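Local structure of type C neurotoxin (Clostridium botulinum, 3PME) at residues A[255-260]-A[373-378]; A[311-316]-A[326-331]; A[321-326]-A[389-394]. The protein probably binds gangliosides and phosphatidylethanolamine at the nerve-cell membrane, as the receptor-binding domain of a botulinum C/D mosaic neurotoxin. All coordinates share one frame; numbering follows the deposited sequence.

Interaction 1 (A[255-260]-A[373-378])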
loop_
_atom_site.group_PDB
_atom_site.type_symbol
_atom_site.label_atom_id
_atom_site.label_comp_id
_atom_site.label_asym_id
_atom_site.label_seq_id
_atom_site.Cartn_x
_atom_site.Cartn_y
_atom_site.Cartn_z
ATOM N N ILE A 255 -13.781 27.194 -9.853
ATOM C CA ILE A 255 -13.988 25.762 -9.671
ATOM C C ILE A 255 -12.628 25.087 -9.586
ATOM O O ILE A 255 -11.587 25.737 -9.741
ATOM C CB ILE A 255 -14.818 25.138 -10.801
ATOM C CG1 ILE A 255 -14.040 25.197 -12.111
ATOM C CG2 ILE A 255 -16.191 25.820 -10.915
ATOM C CD1 ILE A 255 -14.425 24.104 -13.073
ATOM N N LEU A 256 -12.626 23.788 -9.320
ATOM C CA LEU A 256 -11.375 23.054 -9.297
ATOM C C LEU A 256 -11.203 22.273 -10.599
ATOM O O LEU A 256 -12.156 21.693 -11.123
ATOM C CB LEU A 256 -11.374 22.074 -8.122
ATOM C CG LEU A 256 -11.442 22.703 -6.739
ATOM C CD1 LEU A 256 -11.553 21.597 -5.691
ATOM C CD2 LEU A 256 -10.211 23.578 -6.506
ATOM N N VAL A 257 -9.977 22.263 -11.110
ATOM C CA VAL A 257 -9.664 21.460 -12.287
ATOM C C VAL A 257 -8.355 20.728 -12.045
ATOM O O VAL A 257 -7.659 21.007 -11.068
ATOM C CB VAL A 257 -9.544 22.326 -13.562
ATOM C CG1 VAL A 257 -10.899 22.939 -13.938
ATOM C CG2 VAL A 257 -8.473 23.375 -13.376
ATOM N N LEU A 258 -8.022 19.796 -12.940
ATOM C CA LEU A 258 -6.791 19.028 -12.827
ATOM C C LEU A 258 -5.773 19.526 -13.844
ATOM O O LEU A 258 -5.985 19.413 -15.051
ATOM C CB LEU A 258 -7.064 17.532 -13.033
ATOM C CG LEU A 258 -8.212 16.936 -12.201
ATOM C CD1 LEU A 258 -8.356 15.421 -12.432
ATOM C CD2 LEU A 258 -8.030 17.246 -10.720
ATOM N N VAL A 259 -4.670 20.057 -13.339
ATOM C CA VAL A 259 -3.633 20.676 -14.156
ATOM C C VAL A 259 -2.375 19.803 -14.187
ATOM O O VAL A 259 -1.957 19.251 -13.166
ATOM C CB VAL A 259 -3.256 22.038 -13.556
ATOM C CG1 VAL A 259 -2.076 22.659 -14.308
ATOM C CG2 VAL A 259 -4.470 22.970 -13.546
ATOM N N GLN A 260 -1.754 19.673 -15.355
ATOM C CA GLN A 260 -0.542 18.866 -15.422
ATOM C C GLN A 260 0.602 19.559 -14.696
ATOM O O GLN A 260 0.870 20.735 -14.934
ATOM C CB GLN A 260 -0.146 18.584 -16.869
ATOM C CG GLN A 260 0.908 17.489 -16.992
ATOM C CD GLN A 260 1.167 17.098 -18.424
ATOM O OE1 GLN A 260 1.465 17.945 -19.266
ATOM N NE2 GLN A 260 1.053 15.808 -18.714
ATOM N N TYR A 373 -14.451 17.520 -19.160
ATOM C CA TYR A 373 -15.756 18.160 -19.228
ATOM C C TYR A 373 -15.601 19.602 -19.686
ATOM O O TYR A 373 -14.481 20.100 -19.856
ATOM C CB TYR A 373 -16.404 18.177 -17.833
ATOM C CG TYR A 373 -17.028 16.861 -17.418
ATOM C CD1 TYR A 373 -18.281 16.494 -17.887
ATOM C CD2 TYR A 373 -16.383 16.001 -16.533
ATOM C CE1 TYR A 373 -18.871 15.304 -17.509
ATOM C CE2 TYR A 373 -16.978 14.802 -16.143
ATOM C CZ TYR A 373 -18.215 14.459 -16.643
ATOM O OH TYR A 373 -18.825 13.274 -16.273
ATOM N N LYS A 374 -16.736 20.270 -19.872
ATOM C CA LYS A 374 -16.776 21.723 -19.987
ATOM C C LYS A 374 -17.376 22.220 -18.676
ATOM O O LYS A 374 -18.588 22.348 -18.560
ATOM C CB LYS A 374 -17.667 22.127 -21.161
ATOM C CG LYS A 374 -17.136 21.684 -22.527
ATOM C CD LYS A 374 -18.186 21.929 -23.605
ATOM C CE LYS A 374 -17.616 21.744 -24.990
ATOM N NZ LYS A 374 -17.113 20.369 -25.141
ATOM N N PRO A 375 -16.525 22.456 -17.664
ATOM C CA PRO A 375 -17.029 22.619 -16.290
ATOM C C PRO A 375 -17.510 24.022 -15.930
ATOM O O PRO A 375 -18.148 24.161 -14.878
ATOM C CB PRO A 375 -15.817 22.239 -15.437
ATOM C CG PRO A 375 -14.640 22.690 -16.279
ATOM C CD PRO A 375 -15.051 22.393 -17.713
ATOM N N TRP A 376 -17.207 25.032 -16.744
ATOM C CA TRP A 376 -17.669 26.392 -16.461
ATOM C C TRP A 376 -18.952 26.673 -17.221
ATOM O O TRP A 376 -18.993 26.538 -18.442
ATOM C CB TRP A 376 -16.612 27.429 -16.851
ATOM C CG TRP A 376 -15.305 27.276 -16.137
ATOM C CD1 TRP A 376 -14.994 27.734 -14.888
ATOM C CD2 TRP A 376 -14.134 26.620 -16.626
ATOM N NE1 TRP A 376 -13.702 27.408 -14.572
ATOM C CE2 TRP A 376 -13.149 26.718 -15.620
ATOM C CE3 TRP A 376 -13.818 25.960 -17.817
ATOM C CZ2 TRP A 376 -11.873 26.181 -15.771
ATOM C CZ3 TRP A 376 -12.556 25.433 -17.963
ATOM C CH2 TRP A 376 -11.595 25.548 -16.947
ATOM N N ARG A 377 -19.992 27.086 -16.505
ATOM C CA ARG A 377 -21.296 27.298 -17.119
ATOM C C ARG A 377 -21.237 28.340 -18.232
ATOM O O ARG A 377 -21.957 28.242 -19.223
ATOM C CB ARG A 377 -22.332 27.710 -16.064
ATOM C CG ARG A 377 -22.882 26.549 -15.252
ATOM C CD ARG A 377 -23.990 27.001 -14.294
ATOM N NE ARG A 377 -23.435 27.760 -13.179
ATOM C CZ ARG A 377 -22.949 27.212 -12.069
ATOM N NH1 ARG A 377 -22.962 25.888 -11.907
ATOM N NH2 ARG A 377 -22.455 27.987 -11.113
ATOM N N PHE A 378 -20.365 29.326 -18.080
ATOM C CA PHE A 378 -20.293 30.414 -19.047
ATOM C C PHE A 378 -19.453 30.079 -20.281
ATOM O O PHE A 378 -19.271 30.931 -21.151
ATOM C CB PHE A 378 -19.715 31.658 -18.374
ATOM C CG PHE A 378 -18.345 31.447 -17.800
ATOM C CD1 PHE A 378 -17.220 31.574 -18.599
ATOM C CD2 PHE A 378 -18.182 31.107 -16.466
ATOM C CE1 PHE A 378 -15.952 31.371 -18.077
ATOM C CE2 PHE A 378 -16.918 30.907 -15.935
ATOM C CZ PHE A 378 -15.802 31.039 -16.744
#
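Strand 255-260 lies beside the irregular loop 373-378 without pairing to it: the nearest CA atoms, those of I255 and W376, are 7.7 Å apart, and no hydrogen bond joins the two backbones. The setting is the C-terminal beta-trefoil subdomain of the receptor-binding domain; here the hairpin formed by strands 247-252 and 255-260 meets the connection between strands 366-373 and 383-389. I255 makes the largest contribution. Its CG1 sits in the crowded position between the backbone N and the carbonyl carbon (chi1 66°), and CG1 and CD1 are thereby directed at the loop. CD1 lies over one face of the W376 indole, 3.9 Å from the centroid of the five-membered ring and 21° off its normal, a CH-pi contact. The same methyl presses on the pyrrolidine of P375, where CD1 to CB is only 3.3 Å, tighter than usual for two carbons. P375 CG lies above the indole as well, displaced toward its rim, so a rigid ring and a branched aliphatic chain together pack against a broad flat surface. All these residues are buried, as suits their apolar character. The indole N-H is satisfied by the backbone O of K252, the last residue of the preceding strand, just before the hairpin turn, and this bond helps to fix the rotation of the ring. Farther along the strand, V257 has CG1 anti to its carbonyl carbon (chi1 -66°) and crosses the tryptophan at about a right angle, its CG1 reaching the six-membered ring obliquely at CZ2, 3.8 Å away.

Interaction 2 (A[311-316]-A[326-331])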
loop_
_atom_site.group_PDB
_atom_site.type_symbol
_atom_site.label_atom_id
_atom_site.label_comp_id
_atom_site.label_asym_id
_atom_site.label_seq_id
_atom_site.Cartn_x
_atom_site.Cartn_y
_atom_site.Cartn_z
ATOM N N ASP A 311 -25.478 24.007 -8.422
ATOM C CA ASP A 311 -26.002 23.824 -9.775
ATOM C C ASP A 311 -25.023 23.060 -10.666
ATOM O O ASP A 311 -23.817 23.038 -10.399
ATOM C CB ASP A 311 -26.376 25.168 -10.401
ATOM C CG ASP A 311 -27.670 25.735 -9.832
ATOM O OD1 ASP A 311 -28.355 25.016 -9.068
ATOM O OD2 ASP A 311 -28.008 26.893 -10.154
ATOM N N THR A 312 -25.548 22.434 -11.716
ATOM C CA THR A 312 -24.713 21.634 -12.619
ATOM C C THR A 312 -23.821 22.509 -13.498
ATOM O O THR A 312 -23.966 23.727 -13.521
ATOM C CB THR A 312 -25.553 20.740 -13.557
ATOM O OG1 THR A 312 -26.357 21.570 -14.409
ATOM C CG2 THR A 312 -26.444 19.794 -12.765
ATOM N N ILE A 313 -22.932 21.870 -14.258
ATOM C CA ILE A 313 -21.962 22.585 -15.085
ATOM C C ILE A 313 -22.569 23.155 -16.366
ATOM O O ILE A 313 -21.895 23.843 -17.127
ATOM C CB ILE A 313 -20.751 21.693 -15.425
ATOM C CG1 ILE A 313 -21.204 20.411 -16.133
ATOM C CG2 ILE A 313 -19.990 21.328 -14.148
ATOM C CD1 ILE A 313 -20.028 19.621 -16.747
ATOM N N TYR A 314 -23.835 22.838 -16.604
ATOM C CA TYR A 314 -24.504 23.224 -17.843
ATOM C C TYR A 314 -25.583 24.246 -17.545
ATOM O O TYR A 314 -26.596 23.919 -16.925
ATOM C CB TYR A 314 -25.119 21.991 -18.513
ATOM C CG TYR A 314 -24.135 20.870 -18.768
ATOM C CD1 TYR A 314 -22.974 21.094 -19.494
ATOM C CD2 TYR A 314 -24.367 19.591 -18.276
ATOM C CE1 TYR A 314 -22.074 20.061 -19.736
ATOM C CE2 TYR A 314 -23.473 18.553 -18.509
ATOM C CZ TYR A 314 -22.330 18.798 -19.233
ATOM O OH TYR A 314 -21.435 17.769 -19.477
ATOM N N ALA A 315 -25.360 25.474 -18.002
ATOM C CA ALA A 315 -26.233 26.606 -17.662
ATOM C C ALA A 315 -27.685 26.393 -18.082
ATOM O O ALA A 315 -28.604 26.867 -17.411
ATOM C CB ALA A 315 -25.686 27.893 -18.271
ATOM N N THR A 316 -27.890 25.677 -19.186
ATOM C CA THR A 316 -29.238 25.465 -19.715
ATOM C C THR A 316 -30.088 24.555 -18.844
ATOM O O THR A 316 -31.291 24.418 -19.070
ATOM C CB THR A 316 -29.218 24.894 -21.144
ATOM O OG1 THR A 316 -28.425 23.699 -21.175
ATOM C CG2 THR A 316 -28.654 25.918 -22.115
ATOM N N VAL A 326 -24.225 16.681 -13.257
ATOM C CA VAL A 326 -22.779 16.782 -13.096
ATOM C C VAL A 326 -22.468 18.107 -12.419
ATOM O O VAL A 326 -22.785 19.158 -12.961
ATOM C CB VAL A 326 -22.053 16.746 -14.450
ATOM C CG1 VAL A 326 -20.549 16.913 -14.255
ATOM C CG2 VAL A 326 -22.356 15.441 -15.194
ATOM N N TYR A 327 -21.848 18.043 -11.239
ATOM C CA TYR A 327 -21.549 19.233 -10.446
ATOM C C TYR A 327 -20.044 19.429 -10.301
ATOM O O TYR A 327 -19.302 18.505 -9.981
ATOM C CB TYR A 327 -22.172 19.130 -9.051
ATOM C CG TYR A 327 -23.647 18.849 -9.038
ATOM C CD1 TYR A 327 -24.573 19.881 -9.169
ATOM C CD2 TYR A 327 -24.115 17.554 -8.872
ATOM C CE1 TYR A 327 -25.934 19.614 -9.159
ATOM C CE2 TYR A 327 -25.469 17.282 -8.844
ATOM C CZ TYR A 327 -26.369 18.313 -8.991
ATOM O OH TYR A 327 -27.715 18.032 -8.969
ATOM N N ALA A 328 -19.592 20.645 -10.546
ATOM C CA ALA A 328 -18.208 20.997 -10.291
ATOM C C ALA A 328 -17.950 21.076 -8.787
ATOM O O ALA A 328 -18.879 21.083 -7.970
ATOM C CB ALA A 328 -17.881 22.329 -10.953
ATOM N N LEU A 329 -16.669 21.130 -8.438
ATOM C CA LEU A 329 -16.251 21.318 -7.053
ATOM C C LEU A 329 -15.651 22.708 -6.924
ATOM O O LEU A 329 -15.042 23.224 -7.863
ATOM C CB LEU A 329 -15.225 20.257 -6.675
ATOM C CG LEU A 329 -15.682 18.815 -6.860
ATOM C CD1 LEU A 329 -14.566 17.916 -6.375
ATOM C CD2 LEU A 329 -16.969 18.545 -6.087
ATOM N N LYS A 330 -15.821 23.325 -5.757
ATOM C CA LYS A 330 -15.346 24.688 -5.551
ATOM C C LYS A 330 -14.651 24.788 -4.212
ATOM O O LYS A 330 -14.774 23.895 -3.381
ATOM C CB LYS A 330 -16.527 25.672 -5.573
ATOM C CG LYS A 330 -17.391 25.561 -6.822
ATOM C CD LYS A 330 -18.691 26.331 -6.689
ATOM C CE LYS A 330 -18.446 27.821 -6.612
ATOM N NZ LYS A 330 -19.734 28.570 -6.514
ATOM N N LEU A 331 -13.923 25.884 -4.015
ATOM C CA LEU A 331 -13.321 26.204 -2.724
ATOM C C LEU A 331 -14.213 27.188 -1.966
ATOM O O LEU A 331 -14.737 28.144 -2.551
ATOM C CB LEU A 331 -11.931 26.821 -2.918
ATOM C CG LEU A 331 -10.867 25.906 -3.539
ATOM C CD1 LEU A 331 -9.503 26.576 -3.617
ATOM C CD2 LEU A 331 -10.788 24.620 -2.740
HETATM O O HOH W 1 -21.244 22.961 -11.354
#
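Two polar links join the loop 311-316 to strand 326-331, one direct and one through water. I313 N donates to V326 O at 3.0 Å, approaching nearly along the C=O axis, although the angle at the hydrogen is a bent 142°. The same oxygen receives a CA-H...O contact from T312 CA at 3.2 Å, so two neighbouring residues of the loop converge on one carbonyl. A water donates to D311 O at 2.7 Å and accepts from A328 N at 3.0 Å, bridging backbone groups that do not meet directly. The loop leads from strand 302-308 toward strand 326-332, an antiparallel pair in the beta-trefoil subdomain of the receptor-binding domain, and here it folds back along the second strand. Apolar contacts follow from the branching of I313: CG1, in the crowded position (chi1 57°), carries CD1 to V326 CG1 at 3.7 Å, whereas CG2 faces the small methyl of A328. On the flank of Y327, T312 turns its methyl to the phenol, CG2 lying 3.6 Å from CE1 in an oblique approach, while its hydroxyl bonds to Q317. D311 O meets the edge of that ring near its plane, 3.5 Å from CD1.

Interaction 3 (A[321-326]-A[389-394])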
loop_
_atom_site.group_PDB
_atom_site.type_symbol
_atom_site.label_atom_id
_atom_site.label_comp_id
_atom_site.label_asym_id
_atom_site.label_seq_id
_atom_site.Cartn_x
_atom_site.Cartn_y
_atom_site.Cartn_z
ATOM N N CYS A 321 -31.833 20.153 -12.974
ATOM C CA CYS A 321 -31.417 18.815 -13.388
ATOM C C CYS A 321 -31.876 17.751 -12.394
ATOM O O CYS A 321 -31.804 17.953 -11.181
ATOM C CB CYS A 321 -29.897 18.752 -13.558
ATOM S SG CYS A 321 -29.266 17.100 -13.922
ATOM N N SER A 322 -32.333 16.615 -12.911
ATOM C CA SER A 322 -32.827 15.531 -12.066
ATOM C C SER A 322 -32.191 14.171 -12.382
ATOM O O SER A 322 -32.237 13.255 -11.556
ATOM C CB SER A 322 -34.349 15.425 -12.178
ATOM O OG SER A 322 -34.728 15.070 -13.497
ATOM N N LYS A 323 -31.613 14.030 -13.573
ATOM C CA LYS A 323 -30.919 12.796 -13.934
ATOM C C LYS A 323 -29.590 13.077 -14.634
ATOM O O LYS A 323 -29.490 13.997 -15.444
ATOM C CB LYS A 323 -31.795 11.908 -14.823
ATOM C CG LYS A 323 -31.132 10.587 -15.219
ATOM C CD LYS A 323 -31.938 9.852 -16.287
ATOM C CE LYS A 323 -31.253 8.565 -16.722
ATOM N NZ LYS A 323 -31.879 8.003 -17.956
ATOM N N ASN A 324 -28.579 12.273 -14.320
ATOM C CA ASN A 324 -27.254 12.418 -14.914
ATOM C C ASN A 324 -26.683 13.807 -14.681
ATOM O O ASN A 324 -26.113 14.428 -15.586
ATOM C CB ASN A 324 -27.289 12.088 -16.404
ATOM C CG ASN A 324 -27.629 10.639 -16.660
ATOM O OD1 ASN A 324 -27.343 9.776 -15.834
ATOM N ND2 ASN A 324 -28.250 10.363 -17.802
ATOM N N CYS A 325 -26.834 14.288 -13.452
ATOM C CA CYS A 325 -26.399 15.629 -13.094
ATOM C C CYS A 325 -24.911 15.646 -12.789
ATOM O O CYS A 325 -24.399 14.732 -12.154
ATOM C CB CYS A 325 -27.192 16.125 -11.889
ATOM S SG CYS A 325 -28.978 16.021 -12.170
ATOM N N VAL A 326 -24.225 16.681 -13.257
ATOM C CA VAL A 326 -22.779 16.782 -13.096
ATOM C C VAL A 326 -22.468 18.107 -12.419
ATOM O O VAL A 326 -22.785 19.158 -12.961
ATOM C CB VAL A 326 -22.053 16.746 -14.450
ATOM C CG1 VAL A 326 -20.549 16.913 -14.255
ATOM C CG2 VAL A 326 -22.356 15.441 -15.194
ATOM N N VAL A 389 -21.146 13.328 -9.679
ATOM C CA VAL A 389 -22.218 12.952 -10.608
ATOM C C VAL A 389 -23.299 12.088 -9.965
ATOM O O VAL A 389 -23.026 11.260 -9.091
ATOM C CB VAL A 389 -21.679 12.224 -11.871
ATOM C CG1 VAL A 389 -20.505 12.983 -12.453
ATOM C CG2 VAL A 389 -21.268 10.798 -11.551
ATOM N N THR A 390 -24.537 12.263 -10.419
ATOM C CA THR A 390 -25.620 11.396 -9.964
ATOM C C THR A 390 -25.774 10.193 -10.888
ATOM O O THR A 390 -25.137 10.121 -11.943
ATOM C CB THR A 390 -26.974 12.139 -9.917
ATOM O OG1 THR A 390 -27.375 12.479 -11.252
ATOM C CG2 THR A 390 -26.884 13.401 -9.062
ATOM N N ASN A 391 -26.624 9.251 -10.489
ATOM C CA ASN A 391 -26.927 8.111 -11.338
ATOM C C ASN A 391 -25.643 7.413 -11.773
ATOM O O ASN A 391 -25.377 7.240 -12.967
ATOM C CB ASN A 391 -27.719 8.591 -12.553
ATOM C CG ASN A 391 -29.005 9.282 -12.158
ATOM O OD1 ASN A 391 -29.117 10.510 -12.212
ATOM N ND2 ASN A 391 -29.980 8.494 -11.722
ATOM N N TYR A 392 -24.854 6.998 -10.790
ATOM C CA TYR A 392 -23.495 6.555 -11.048
ATOM C C TYR A 392 -23.319 5.047 -10.984
ATOM O O TYR A 392 -22.192 4.564 -10.949
ATOM C CB TYR A 392 -22.547 7.216 -10.041
ATOM C CG TYR A 392 -22.955 7.025 -8.593
ATOM C CD1 TYR A 392 -22.714 5.827 -7.935
ATOM C CD2 TYR A 392 -23.578 8.051 -7.881
ATOM C CE1 TYR A 392 -23.079 5.651 -6.605
ATOM C CE2 TYR A 392 -23.944 7.883 -6.558
ATOM C CZ TYR A 392 -23.695 6.677 -5.926
ATOM O OH TYR A 392 -24.055 6.523 -4.600
ATOM N N GLU A 393 -24.428 4.313 -10.973
ATOM C CA GLU A 393 -24.377 2.861 -10.822
ATOM C C GLU A 393 -23.441 2.213 -11.846
ATOM O O GLU A 393 -22.671 1.301 -11.514
ATOM C CB GLU A 393 -25.787 2.265 -10.930
ATOM C CG GLU A 393 -26.791 2.794 -9.889
ATOM C CD GLU A 393 -27.358 4.181 -10.215
ATOM O OE1 GLU A 393 -27.189 4.666 -11.354
ATOM O OE2 GLU A 393 -27.992 4.785 -9.320
ATOM N N THR A 394 -23.491 2.694 -13.085
ATOM C CA THR A 394 -22.700 2.096 -14.160
ATOM C C THR A 394 -21.239 2.521 -14.143
ATOM O O THR A 394 -20.441 2.039 -14.950
ATOM C CB THR A 394 -23.279 2.432 -15.543
ATOM O OG1 THR A 394 -23.362 3.854 -15.692
ATOM C CG2 THR A 394 -24.662 1.834 -15.690
#
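In the beta-trefoil subdomain, T390 and N391 use side-chain oxygens to receive amide hydrogens of the disulfide-closed turn 321-325, where strand 326-332 begins and strand 383-389 finishes. The terminal pair is V326 with V389, antiparallel and non-hydrogen-bonded, with side chains lying side by side. Next to it T390 N donates to C325 O at 3.0 Å, in the plane of the carbonyl, and V389 CA adds a CA-H...O contact to the same oxygen. C325 N, however, donates to the hydroxyl of T390, OG1, at 2.9 Å. OG1 can reach it from the crowded position between N and the carbonyl carbon (chi1 67°), and it donates its own hydrogen bond to N391 OD1, at 2.8 Å. N391 OD1 is also the acceptor for N324 N, at 2.8 Å and nearly straight (168°). Both donors stand above the plane of this side-chain carbonyl, away from its lone-pair directions. N324 and N391 both have positive phi, a conformation asparagine tolerates better than most residues, and their amide planes are almost perpendicular. The C321-C325 disulfide (SG to SG 2.1 Å) ties the turn's ends together. The result is a short hydrogen-bond chain, C325 N to T390 OG1 to N391 OD1, with N324 N as a second donor to OD1; because it donates as well as accepts, the threonine hydroxyl is probably a better acceptor, and two turn amides are satisfied without regular strand pairing.

Following the chain from its N terminus, strand 255-260 comes first and meets loop 373-378 after more than a hundred residues, so interaction 1 closes the longest loop. Interaction 2 closes a short one within that span, between 311-316 and 326-331. Interaction 3 starts inside both, at 321-326, but ends beyond both at 389-394, and so crosses each of them. Interactions 2 and 3 share V326. Interactions 1 and 2 meet where L256 N probably bonds to L329 O and R377 NH1 to T312 O; Y373 packs on V326 and V389, joining 1 to 3. Together they tie the hairpin 247-260 and three loops to strands 326-332 and 383-389 of the beta-trefoil.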